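Local coordinates for protein 2,3-dihydroxybenzoate-AMP ligase (Mycobacterium smegmatis, PDB 5KEI) that belongs to the ANL superfamily of AMP-binding enzymes, with a large AMP-binding domain and a smaller C-terminal domain, at residues A138-A143 with P220-R225. Sequence-based numbering, arbitrary orientation.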
ATOM      1  N   ALA A 138       6.505 -13.945  -2.801  1.00 38.61           N
ATOM      2  CA  ALA A 138       6.495 -14.994  -3.835  1.00 39.76           C
ATOM      3  C   ALA A 138       5.520 -16.115  -3.503  1.00 38.43           C
ATOM      4  O   ALA A 138       4.739 -16.548  -4.358  1.00 36.87           O
ATOM      5  CB  ALA A 138       7.898 -15.573  -4.027  1.00 42.81           C
ATOM      6  N   GLU A 139       5.584 -16.581  -2.257  1.00 39.26           N
ATOM      7  CA  GLU A 139       4.668 -17.594  -1.744  1.00 38.85           C
ATOM      8  C   GLU A 139       3.205 -17.158  -1.783  1.00 36.12           C
ATOM      9  O   GLU A 139       2.339 -17.931  -2.190  1.00 39.55           O
ATOM     10  CB  GLU A 139       5.053 -17.969  -0.310  1.00 43.16           C
ATOM     11  CG  GLU A 139       4.932 -19.451   0.001  1.00 53.99           C
ATOM     12  CD  GLU A 139       6.006 -19.937   0.973  1.00 69.75           C
ATOM     13  OE1 GLU A 139       6.394 -19.175   1.895  1.00 64.33           O
ATOM     14  OE2 GLU A 139       6.468 -21.089   0.803  1.00 78.60           O
ATOM     15  N   VAL A 140       2.920 -15.929  -1.362  1.00 36.84           N
ATOM     16  CA  VAL A 140       1.532 -15.474  -1.300  1.00 36.51           C
ATOM     17  C   VAL A 140       0.964 -15.257  -2.717  1.00 34.72           C
ATOM     18  O   VAL A 140      -0.189 -15.598  -2.994  1.00 34.28           O
ATOM     19  CB  VAL A 140       1.402 -14.182  -0.450  1.00 35.25           C
ATOM     20  CG1 VAL A 140      -0.021 -13.631  -0.505  1.00 34.14           C
ATOM     21  CG2 VAL A 140       1.795 -14.452   1.005  1.00 32.95           C
ATOM     22  N   SER A 141       1.795 -14.732  -3.618  1.00 33.64           N
ATOM     23  CA  SER A 141       1.346 -14.354  -4.956  1.00 35.41           C
ATOM     24  C   SER A 141       1.487 -15.452  -6.009  1.00 34.79           C
ATOM     25  O   SER A 141       0.984 -15.293  -7.126  1.00 33.93           O
ATOM     26  CB  SER A 141       2.112 -13.114  -5.444  1.00 28.63           C
ATOM     27  OG  SER A 141       3.511 -13.347  -5.475  1.00 29.07           O
ATOM     28  N   SER A 142       2.180 -16.539  -5.674  1.00 34.50           N
ATOM     29  CA  SER A 142       2.536 -17.556  -6.678  1.00 35.45           C
ATOM     30  C   SER A 142       3.275 -16.910  -7.847  1.00 31.69           C
ATOM     31  O   SER A 142       3.077 -17.289  -8.997  1.00 35.33           O
ATOM     32  CB  SER A 142       1.293 -18.300  -7.196  1.00 28.69           C
ATOM     33  OG  SER A 142       0.634 -18.982  -6.142  1.00 35.26           O
ATOM     34  N   ALA A 143       4.116 -15.927  -7.540  1.00 33.52           N
ATOM     35  CA  ALA A 143       4.902 -15.236  -8.552  1.00 33.52           C
ATOM     36  C   ALA A 143       5.655 -16.215  -9.446  1.00 33.62           C
ATOM     37  O   ALA A 143       6.150 -17.243  -8.982  1.00 38.05           O
ATOM     38  CB  ALA A 143       5.878 -14.263  -7.896  1.00 33.66           C
ATOM     39  N   PRO A 220       4.129  -9.106   6.164  1.00 63.72           N
ATOM     40  CA  PRO A 220       3.484  -8.097   5.318  1.00 52.28           C
ATOM     41  C   PRO A 220       2.425  -8.751   4.432  1.00 45.08           C
ATOM     42  O   PRO A 220       2.527  -9.935   4.107  1.00 49.47           O
ATOM     43  CB  PRO A 220       4.644  -7.529   4.488  1.00 57.46           C
ATOM     44  CG  PRO A 220       5.876  -7.867   5.249  1.00 51.79           C
ATOM     45  CD  PRO A 220       5.577  -9.190   5.910  1.00 63.12           C
ATOM     46  N   LYS A 221       1.402  -7.997   4.066  1.00 40.81           N
ATOM     47  CA  LYS A 221       0.311  -8.554   3.283  1.00 36.12           C
ATOM     48  C   LYS A 221       0.287  -7.947   1.887  1.00 34.56           C
ATOM     49  O   LYS A 221       0.912  -6.911   1.648  1.00 31.34           O
ATOM     50  CB  LYS A 221      -1.020  -8.346   4.009  1.00 28.99           C
ATOM     51  CG  LYS A 221      -1.123  -9.164   5.298  1.00 36.27           C
ATOM     52  CD  LYS A 221      -2.177  -8.617   6.249  1.00 36.70           C
ATOM     53  CE  LYS A 221      -1.537  -8.146   7.562  1.00 43.51           C
ATOM     54  NZ  LYS A 221      -2.557  -7.667   8.544  1.00 52.56           N
ATOM     55  N   LEU A 222      -0.395  -8.624   0.966  1.00 26.47           N
ATOM     56  CA  LEU A 222      -0.577  -8.114  -0.382  1.00 29.40           C
ATOM     57  C   LEU A 222      -2.010  -7.610  -0.568  1.00 28.56           C
ATOM     58  O   LEU A 222      -2.988  -8.249  -0.168  1.00 28.51           O
ATOM     59  CB  LEU A 222      -0.237  -9.182  -1.434  1.00 30.14           C
ATOM     60  CG  LEU A 222       1.205  -9.691  -1.395  1.00 28.08           C
ATOM     61  CD1 LEU A 222       1.448 -10.813  -2.393  1.00 29.34           C
ATOM     62  CD2 LEU A 222       2.190  -8.542  -1.599  1.00 28.05           C
ATOM     63  N   ILE A 223      -2.113  -6.446  -1.187  1.00 25.63           N
ATOM     64  CA  ILE A 223      -3.383  -5.766  -1.351  1.00 27.84           C
ATOM     65  C   ILE A 223      -3.760  -5.746  -2.815  1.00 25.55           C
ATOM     66  O   ILE A 223      -3.042  -5.148  -3.634  1.00 25.18           O
ATOM     67  CB  ILE A 223      -3.301  -4.320  -0.803  1.00 25.75           C
ATOM     68  CG1 ILE A 223      -3.066  -4.350   0.712  1.00 28.22           C
ATOM     69  CG2 ILE A 223      -4.557  -3.550  -1.133  1.00 25.28           C
ATOM     70  CD1 ILE A 223      -2.503  -3.063   1.280  1.00 25.19           C
ATOM     71  N   PRO A 224      -4.878  -6.402  -3.167  1.00 29.29           N
ATOM     72  CA  PRO A 224      -5.271  -6.411  -4.583  1.00 29.68           C
ATOM     73  C   PRO A 224      -6.034  -5.135  -4.946  1.00 29.99           C
ATOM     74  O   PRO A 224      -6.994  -4.742  -4.274  1.00 34.13           O
ATOM     75  CB  PRO A 224      -6.152  -7.652  -4.697  1.00 25.61           C
ATOM     76  CG  PRO A 224      -6.770  -7.782  -3.344  1.00 30.51           C
ATOM     77  CD  PRO A 224      -5.785  -7.212  -2.340  1.00 31.31           C
ATOM     78  N   ARG A 225      -5.575  -4.453  -5.982  1.00 28.49           N
ATOM     79  CA  ARG A 225      -6.323  -3.297  -6.450  1.00 32.22           C
ATOM     80  C   ARG A 225      -6.824  -3.663  -7.829  1.00 27.42           C
ATOM     81  O   ARG A 225      -6.060  -4.124  -8.683  1.00 28.36           O
ATOM     82  CB  ARG A 225      -5.467  -2.024  -6.459  1.00 27.08           C
ATOM     83  CG  ARG A 225      -4.736  -1.732  -5.132  1.00 27.99           C
ATOM     84  CD  ARG A 225      -5.670  -1.253  -4.007  1.00 29.84           C
ATOM     85  NE  ARG A 225      -6.484  -0.125  -4.465  1.00 36.04           N
ATOM     86  CZ  ARG A 225      -6.315   1.146  -4.113  1.00 26.32           C
ATOM     87  NH1 ARG A 225      -5.377   1.497  -3.245  1.00 23.95           N
ATOM     88  NH2 ARG A 225      -7.119   2.061  -4.620  1.00 28.35           N
TER
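Helix-on-sheet packing in the large AMP-binding domain brings V140 and S141, at the C-terminal end of helix 131-141, against L222, the first residue of strand 222-226. A single methyl carries the contact: L222 CD1 lies 3.7 Å from V140 CG1 and 3.9 Å from S141 CB. V140 CB is also 3.9 Å from L222 CD1, which places the methyl against the base of the valine as well as its branch. The two apolar side chains reach past one another in opposite directions, so they meet alongside rather than end on. V140 CG1 stands anti to the backbone N (chi1 174°), a setting that carries this branch, and not CG2, to the leucine. On the strand side, a chi2 of 176° sets L222 CD1 anti to CA, and it is this methyl, not CD2, that reaches V140 and S141.

The backbones stay well apart, the CA atoms of V140 and L222 being 7.7 Å from each other, and the interface buries just 118 Å² in total. Strand 222-226 is one of the two outermost strands of a mixed sheet within the chain and runs antiparallel to its neighbour 207-212, while the helix leads into strand 145-149 of the same sheet. The contact joins the end of the helix to an edge strand of that sheet. S141 also touches L99 and L210 on two other strands of that sheet, consistent with a helix end lying over one face.

The S141 hydroxyl is turned back to its own helix, where OG hydrogen-bonds to F137 O. Just after it in the chain, S142 is the first residue to leave helical geometry, its phi turning positive, and A143 N then makes a weak bond to S141 OG over 3.4 Å, with an N-H...O angle of 128°.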